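Local coordinates for thioredoxin-like protein (Klebsiella pneumoniae subsp. pneumoniae MGH 78578, PDB 3TY1), which probably binds carbohydrate as a putative aldose 1-epimerase, an enzyme type that interconverts the anomers of free sugars, at the interface of chains A and B. Residues are numbered along the deposited sequence; one frame, centred on the assembly and turned at random. Chains: chain A/B, Hypothetical aldose 1-epimerase.

Contact 1: the interface of chains A and B. Residues chain A 43-44, 94-95; chain B 92-94, 143.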
loop_
_atom_site.group_PDB
_atom_site.type_symbol
_atom_site.label_atom_id
_atom_site.label_comp_id
_atom_site.label_asym_id
_atom_site.label_seq_id
_atom_site.Cartn_x
_atom_site.Cartn_y
_atom_site.Cartn_z
ATOM N N GLY A 43 10.679 -0.718 10.987
ATOM C CA GLY A 43 9.351 -1.316 10.952
ATOM C C GLY A 43 8.422 -0.681 9.925
ATOM O O GLY A 43 8.857 -0.303 8.853
ATOM N N LYS A 44 7.146 -0.549 10.279
ATOM C CA LYS A 44 6.145 0.054 9.395
ATOM C C LYS A 44 6.127 1.592 9.499
ATOM O O LYS A 44 5.326 2.265 8.862
ATOM C CB LYS A 44 4.778 -0.530 9.694
ATOM C CG LYS A 44 4.669 -1.967 9.334
ATOM C CD LYS A 44 3.246 -2.498 9.423
ATOM C CE LYS A 44 2.681 -2.470 10.831
ATOM N NZ LYS A 44 1.380 -3.232 10.969
ATOM N N ALA A 94 1.308 3.859 3.756
ATOM C CA ALA A 94 1.733 2.894 2.708
ATOM C C ALA A 94 1.719 1.435 3.156
ATOM O O ALA A 94 1.619 0.518 2.335
ATOM C CB ALA A 94 3.110 3.265 2.180
ATOM N N PHE A 95 1.830 1.203 4.464
ATOM C CA PHE A 95 1.809 -0.134 5.037
ATOM C C PHE A 95 0.477 -0.506 5.685
ATOM O O PHE A 95 0.411 -1.503 6.409
ATOM C CB PHE A 95 2.914 -0.268 6.104
ATOM C CG PHE A 95 4.286 -0.143 5.542
ATOM C CD1 PHE A 95 4.772 -1.094 4.633
ATOM C CD2 PHE A 95 5.094 0.904 5.894
ATOM C CE1 PHE A 95 6.068 -0.992 4.113
ATOM C CE2 PHE A 95 6.368 1.032 5.337
ATOM C CZ PHE A 95 6.848 0.077 4.462
ATOM N N ASN B 92 8.983 -4.516 -2.048
ATOM C CA ASN B 92 8.687 -3.782 -0.839
ATOM C C ASN B 92 7.208 -4.053 -0.536
ATOM O O ASN B 92 6.349 -3.820 -1.403
ATOM C CB ASN B 92 8.918 -2.287 -1.055
ATOM C CG ASN B 92 8.781 -1.474 0.249
ATOM O OD1 ASN B 92 7.872 -1.703 1.040
ATOM N ND2 ASN B 92 9.630 -0.485 0.411
ATOM N N PRO B 93 6.896 -4.514 0.689
ATOM C CA PRO B 93 5.469 -4.749 1.035
ATOM C C PRO B 93 4.502 -3.581 0.806
ATOM O O PRO B 93 3.320 -3.814 0.628
ATOM C CB PRO B 93 5.516 -5.143 2.504
ATOM C CG PRO B 93 6.891 -5.731 2.668
ATOM C CD PRO B 93 7.790 -4.908 1.804
ATOM N N ALA B 94 5.010 -2.364 0.730
ATOM C CA ALA B 94 4.168 -1.208 0.399
ATOM C C ALA B 94 3.538 -1.356 -0.998
ATOM O O ALA B 94 2.556 -0.716 -1.276
ATOM C CB ALA B 94 4.996 0.065 0.453
ATOM N N PRO B 143 7.965 -5.376 7.477
ATOM C CA PRO B 143 9.340 -4.930 7.773
ATOM C C PRO B 143 9.736 -5.063 9.227
ATOM O O PRO B 143 8.922 -4.782 10.135
ATOM C CB PRO B 143 9.364 -3.478 7.326
ATOM C CG PRO B 143 8.178 -3.318 6.458
ATOM C CD PRO B 143 7.141 -4.271 6.968
#

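Contact 2: the interface of chains A and B. Residues chain A 253-254, 305-309; chain B 199, 201-202.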
loop_
_atom_site.group_PDB
_atom_site.type_symbol
_atom_site.label_atom_id
_atom_site.label_comp_id
_atom_site.label_asym_id
_atom_site.label_seq_id
_atom_site.Cartn_x
_atom_site.Cartn_y
_atom_site.Cartn_z
ATOM N N THR A 253 -10.064 -3.152 33.582
ATOM C CA THR A 253 -10.919 -4.303 33.836
ATOM C C THR A 253 -10.817 -5.352 32.733
ATOM O O THR A 253 -11.124 -5.088 31.589
ATOM C CB THR A 253 -12.378 -3.842 33.995
ATOM O OG1 THR A 253 -12.428 -2.766 34.934
ATOM C CG2 THR A 253 -13.287 -4.984 34.451
ATOM N N LYS A 254 -10.379 -6.554 33.088
ATOM C CA LYS A 254 -10.253 -7.637 32.102
ATOM C C LYS A 254 -11.653 -7.972 31.565
ATOM O O LYS A 254 -12.606 -7.959 32.326
ATOM C CB LYS A 254 -9.627 -8.866 32.785
ATOM C CG LYS A 254 -9.441 -10.100 31.909
ATOM C CD LYS A 254 -8.660 -11.185 32.679
ATOM C CE LYS A 254 -8.447 -12.440 31.834
ATOM N NZ LYS A 254 -7.529 -12.176 30.675
ATOM N N ASP A 305 -10.497 -1.364 29.623
ATOM C CA ASP A 305 -10.018 -2.739 29.619
ATOM C C ASP A 305 -8.616 -2.740 30.302
ATOM O O ASP A 305 -8.276 -1.806 31.055
ATOM C CB ASP A 305 -10.021 -3.309 28.167
ATOM C CG ASP A 305 -10.142 -4.849 28.119
ATOM O OD1 ASP A 305 -9.137 -5.514 28.337
ATOM O OD2 ASP A 305 -11.240 -5.399 27.890
ATOM N N THR A 306 -7.789 -3.757 30.051
ATOM C CA THR A 306 -6.504 -3.853 30.721
ATOM C C THR A 306 -5.578 -2.784 30.128
ATOM O O THR A 306 -5.799 -2.253 29.005
ATOM C CB THR A 306 -5.831 -5.261 30.574
ATOM O OG1 THR A 306 -5.240 -5.364 29.272
ATOM C CG2 THR A 306 -6.799 -6.428 30.817
ATOM N N VAL A 307 -4.514 -2.456 30.860
ATOM C CA VAL A 307 -3.589 -1.442 30.393
ATOM C C VAL A 307 -2.925 -1.860 29.071
ATOM O O VAL A 307 -2.796 -1.056 28.157
ATOM C CB VAL A 307 -2.562 -1.006 31.466
ATOM C CG1 VAL A 307 -1.583 -0.006 30.862
ATOM C CG2 VAL A 307 -3.272 -0.334 32.727
ATOM N N LYS A 308 -2.598 -3.133 28.920
ATOM C CA LYS A 308 -2.011 -3.588 27.640
ATOM C C LYS A 308 -3.035 -3.628 26.514
ATOM O O LYS A 308 -2.714 -3.262 25.366
ATOM C CB LYS A 308 -1.290 -4.942 27.788
ATOM C CG LYS A 308 -0.008 -4.827 28.612
ATOM C CD LYS A 308 0.798 -6.129 28.704
ATOM C CE LYS A 308 1.982 -5.934 29.693
ATOM N NZ LYS A 308 2.554 -7.195 30.272
ATOM N N GLN A 309 -4.256 -4.052 26.817
ATOM C CA GLN A 309 -5.302 -4.099 25.790
ATOM C C GLN A 309 -5.709 -2.710 25.334
ATOM O O GLN A 309 -5.981 -2.506 24.171
ATOM C CB GLN A 309 -6.525 -4.842 26.271
ATOM C CG GLN A 309 -7.633 -5.034 25.228
ATOM C CD GLN A 309 -7.336 -6.154 24.200
ATOM O OE1 GLN A 309 -6.251 -6.732 24.182
ATOM N NE2 GLN A 309 -8.313 -6.432 23.342
ATOM N N HIS B 199 2.433 -10.597 23.500
ATOM C CA HIS B 199 2.536 -9.402 24.379
ATOM C C HIS B 199 1.194 -8.865 24.930
ATOM O O HIS B 199 1.199 -7.905 25.701
ATOM C CB HIS B 199 3.205 -8.278 23.601
ATOM C CG HIS B 199 4.643 -8.535 23.308
ATOM N ND1 HIS B 199 5.652 -7.976 24.052
ATOM C CD2 HIS B 199 5.247 -9.314 22.371
ATOM C CE1 HIS B 199 6.820 -8.413 23.608
ATOM N NE2 HIS B 199 6.606 -9.223 22.589
ATOM N N ASP B 201 -2.663 -9.204 26.940
ATOM C CA ASP B 201 -3.201 -9.737 28.171
ATOM C C ASP B 201 -4.231 -10.849 27.988
ATOM O O ASP B 201 -4.771 -11.334 28.992
ATOM C CB ASP B 201 -3.842 -8.615 29.012
ATOM C CG ASP B 201 -2.818 -7.824 29.811
ATOM O OD1 ASP B 201 -1.754 -8.373 30.161
ATOM O OD2 ASP B 201 -3.075 -6.643 30.074
ATOM N N TYR B 202 -4.480 -11.258 26.744
ATOM C CA TYR B 202 -5.428 -12.322 26.438
ATOM C C TYR B 202 -4.705 -13.398 25.650
ATOM O O TYR B 202 -3.836 -13.071 24.847
ATOM C CB TYR B 202 -6.605 -11.783 25.606
ATOM C CG TYR B 202 -7.387 -10.762 26.399
ATOM C CD1 TYR B 202 -8.376 -11.164 27.275
ATOM C CD2 TYR B 202 -7.095 -9.394 26.318
ATOM C CE1 TYR B 202 -9.092 -10.230 28.026
ATOM C CE2 TYR B 202 -7.804 -8.449 27.086
ATOM C CZ TYR B 202 -8.804 -8.884 27.938
ATOM O OH TYR B 202 -9.512 -8.012 28.740
HETATM O O HOH W 1 -3.896 -7.056 25.578
HETATM O O HOH W 2 -2.234 -4.818 31.650
HETATM O O HOH W 3 0.326 -7.729 31.710
#

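Contact 3: the interface of chains A and B. Residues chain A 101, 104, 107-108; chain B 120-121, 131, 169, 172.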
loop_
_atom_site.group_PDB
_atom_site.type_symbol
_atom_site.label_atom_id
_atom_site.label_comp_id
_atom_site.label_asym_id
_atom_site.label_seq_id
_atom_site.Cartn_x
_atom_site.Cartn_y
_atom_site.Cartn_z
ATOM N N ARG A 101 -9.144 -6.840 7.146
ATOM C CA ARG A 101 -9.928 -7.209 8.312
ATOM C C ARG A 101 -11.376 -6.692 8.197
ATOM O O ARG A 101 -11.958 -6.199 9.177
ATOM C CB ARG A 101 -9.256 -6.719 9.605
ATOM C CG ARG A 101 -7.837 -7.147 9.775
ATOM C CD ARG A 101 -7.264 -6.640 11.096
ATOM N NE ARG A 101 -5.850 -6.978 11.227
ATOM C CZ ARG A 101 -5.347 -8.058 11.849
ATOM N NH1 ARG A 101 -6.110 -9.000 12.398
ATOM N NH2 ARG A 101 -4.047 -8.207 11.917
ATOM N N LEU A 104 -11.413 -2.916 8.924
ATOM C CA LEU A 104 -10.812 -2.560 10.195
ATOM C C LEU A 104 -9.270 -2.426 10.174
ATOM O O LEU A 104 -8.637 -2.340 11.214
ATOM C CB LEU A 104 -11.252 -3.566 11.244
ATOM C CG LEU A 104 -12.743 -3.698 11.580
ATOM C CD1 LEU A 104 -12.956 -4.949 12.547
ATOM C CD2 LEU A 104 -13.227 -2.387 12.186
ATOM N N LEU A 107 -7.267 -0.130 12.561
ATOM C CA LEU A 107 -6.807 -0.595 13.862
ATOM C C LEU A 107 -5.287 -0.866 13.942
ATOM O O LEU A 107 -4.713 -0.851 15.024
ATOM C CB LEU A 107 -7.599 -1.817 14.306
ATOM C CG LEU A 107 -9.108 -1.662 14.617
ATOM C CD1 LEU A 107 -9.666 -3.057 14.903
ATOM C CD2 LEU A 107 -9.372 -0.725 15.787
ATOM N N GLU A 108 -4.649 -1.123 12.805
ATOM C CA GLU A 108 -3.217 -1.390 12.742
ATOM C C GLU A 108 -2.365 -0.140 12.948
ATOM O O GLU A 108 -1.145 -0.253 13.181
ATOM C CB GLU A 108 -2.859 -2.101 11.416
ATOM C CG GLU A 108 -3.636 -3.433 11.249
ATOM C CD GLU A 108 -3.274 -4.257 10.023
ATOM O OE1 GLU A 108 -2.485 -3.808 9.155
ATOM O OE2 GLU A 108 -3.782 -5.400 9.939
ATOM N N GLU B 120 -0.011 -14.763 13.037
ATOM C CA GLU B 120 -1.401 -14.630 13.468
ATOM C C GLU B 120 -2.297 -15.666 12.762
ATOM O O GLU B 120 -3.285 -16.171 13.362
ATOM C CB GLU B 120 -1.901 -13.180 13.251
ATOM C CG GLU B 120 -3.217 -12.886 13.852
ATOM C CD GLU B 120 -3.718 -11.485 13.514
ATOM O OE1 GLU B 120 -2.887 -10.601 13.228
ATOM O OE2 GLU B 120 -4.959 -11.243 13.593
ATOM N N TRP B 121 -2.006 -15.944 11.500
ATOM C CA TRP B 121 -2.613 -17.080 10.799
ATOM C C TRP B 121 -1.663 -17.504 9.645
ATOM O O TRP B 121 -0.701 -16.821 9.355
ATOM C CB TRP B 121 -4.031 -16.766 10.229
ATOM C CG TRP B 121 -3.996 -15.828 9.062
ATOM C CD1 TRP B 121 -3.948 -16.165 7.769
ATOM C CD2 TRP B 121 -3.949 -14.391 9.107
ATOM N NE1 TRP B 121 -3.881 -15.048 6.974
ATOM C CE2 TRP B 121 -3.881 -13.937 7.767
ATOM C CE3 TRP B 121 -4.013 -13.445 10.142
ATOM C CZ2 TRP B 121 -3.834 -12.570 7.427
ATOM C CZ3 TRP B 121 -3.906 -12.103 9.822
ATOM C CH2 TRP B 121 -3.841 -11.670 8.451
ATOM N N GLN B 131 -14.149 -11.570 6.959
ATOM C CA GLN B 131 -12.941 -10.950 6.394
ATOM C C GLN B 131 -12.158 -11.895 5.478
ATOM O O GLN B 131 -12.415 -13.080 5.482
ATOM C CB GLN B 131 -12.040 -10.497 7.517
ATOM C CG GLN B 131 -11.439 -11.616 8.364
ATOM C CD GLN B 131 -10.313 -11.088 9.222
ATOM O OE1 GLN B 131 -10.490 -10.137 9.948
ATOM N NE2 GLN B 131 -9.143 -11.680 9.097
ATOM N N THR B 169 -1.969 -5.073 16.582
ATOM C CA THR B 169 -3.206 -4.429 16.106
ATOM C C THR B 169 -4.130 -4.140 17.283
ATOM O O THR B 169 -4.455 -5.062 18.037
ATOM C CB THR B 169 -3.925 -5.371 15.095
ATOM O OG1 THR B 169 -3.045 -5.728 14.036
ATOM C CG2 THR B 169 -5.213 -4.757 14.509
ATOM N N LYS B 172 -7.085 -6.536 18.555
ATOM C CA LYS B 172 -7.003 -7.836 17.877
ATOM C C LYS B 172 -5.880 -8.729 18.381
ATOM O O LYS B 172 -6.123 -9.873 18.728
ATOM C CB LYS B 172 -6.828 -7.645 16.377
ATOM C CG LYS B 172 -8.005 -6.929 15.659
ATOM C CD LYS B 172 -9.234 -7.761 15.631
ATOM C CE LYS B 172 -10.274 -7.189 14.678
ATOM N NZ LYS B 172 -11.239 -8.249 14.285
HETATM O O HOH W 4 -9.053 -9.449 12.128
HETATM O O HOH W 5 -12.471 -8.187 11.078
#

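Contact 1: the interface of chains A and B
The phenyl ring of A:Phe95, in this aldose 1-epimerase-like supersandwich protein, is inserted between two pieces of chain B. B:Pro143 CG lies over one side of it, displaced toward the rim and 3.9 Å from A:Phe95 CE1, while the methyl CB of B:Ala94 approaches from the opposite side, 4.0 Å from A:Phe95 CE1. The ring's outer rim, CE1 and CZ, also faces the amide oxygen of B:Asn92, with OD1 3.6 Å from A:Phe95 CE1; ring and amide planes are only 22° apart. The 3-10 helix 93-95 is used by both chains, and the CB atoms of A:Ala94 and B:Ala94 touch at 4.1 Å. A:Phe95 CG stands anti to the carbonyl carbon (chi1 -64°), which brings the ring tip to tip with the proline. B:Asn92 turns its CG anti to the backbone N, so OD1 folds back to accept the amide N of B:Ala94 at 3.0 Å. That donor stands above the carbonyl plane, and the bond caps the start of the short helix and fixes the amide beside the ring. Beyond the ring, the backbone O of A:Gly43 rests 3.6 Å from B:Pro143 CB, and the aliphatic CG of A:Lys44 crosses the pyrrolidine at CD.

Contact 2: the interface of chains A and B
B:Tyr202 reaches from chain B into a polar notch of chain A. Its CB, with CG anti to the carbonyl carbon (chi1 -64°), aims the ring at A:Asp305. Along one flank, CD2 and CE2 run past the amide of A:Gln309, which crosses them steeply (planes 73° apart) with CD 3.7 Å from B:Tyr202 CE2; along the other, CE1 passes the aliphatic CG of A:Lys254, a poorly ordered side chain. At the tip, the phenol OH of B:Tyr202 donates to A:Asp305 OD1 at 2.6 Å, onto the syn lone pair of that carboxylate oxygen. A:Asp305 OD1 also accepts the backbone N-H of A:Thr306, N to OD1 2.8 Å, from above the carboxylate plane, so two donors hold the carboxylate in position.

Beside it, A:Thr306 OG1 donates to the anti lone pair of B:Asp201 OD2 at 2.6 Å. That hydroxyl occupies the crowded position between backbone N and carbonyl carbon (chi1 78°). A:Thr306 OG1 accepts from A:Gln309 N at 3.0 Å, which fixes its direction. Waters complete the grip: water 2 links B:Asp201 OD2 to A:Lys308 N, water 3 joins B:Asp201 OD1 to the amine NZ of A:Lys308, and water 1 ties A:Gln309 OE1 to B:Asp201 N. The lysine may thus help stabilise the carboxylate charge.

Chain A contributes mainly the turn between strands 297-304 and 311-318, and chain B the connection between strands 189-198 and 204-214.

Contact 3: the interface of chains A and B
B:Thr169 CG2 is at the apolar centre, packed 3.8 Å from A:Leu107 CB and also against the aliphatic CG of A:Glu108. Next to it, the methylene CE of B:Lys172 crosses A:Leu104, 4.1 Å from CD1. In this aldose 1-epimerase-like supersandwich protein, the threonine ends strand 159-169 and the lysine lies in the turn leading to strand 173-183. The threonine methyl also covers one face of the A:Arg101 guanidinium, offset toward its rim. This arginine runs extended from CG to NE and then turns at chi4 (-95°), meeting B:Glu120 tip to tip. The salt bridge is end-on and nearly coplanar: A:Arg101 NH1 donates to B:Glu120 OE2 at 2.8 Å and A:Arg101 NH2 to B:Glu120 OE1 at 3.0 Å, both almost straight and both onto syn lone pairs. From within chain A, A:Glu108 OE2 accepts A:Arg101 NE at 2.9 Å through its anti lone pair, so carboxylates on two edges fix the rotation of the guanidinium and probably balance its charge. At the outer rim B:Gln131 lies alongside the arginine, pointing the same way. B:Gln131 OE1 bonds water 4 at 2.7 Å, which also meets A:Arg101 NH1, and water 5, which reaches the backbone O of A:Arg101.

Contact 3 lies about 16 Å from contact 1 and 17 Å from contact 2, between C-alpha centres, while contacts 1 and 2 are about 27 Å apart. No residue of a given chain is shared, but contacts 1 and 3 draw much of chain A from one stretch, the 3-10 helix 93-95 and the following helices 100-103 and 105-108, contact 1 adding the 3-10 helix 43-45. Contact 2 instead uses connections from later in the sequence. A largely apolar patch, a salt bridge and a hydrogen-bonded turn would thus tie the chains along one interface. The interface is not an exact two-fold, and the trimer may not be the biological assembly.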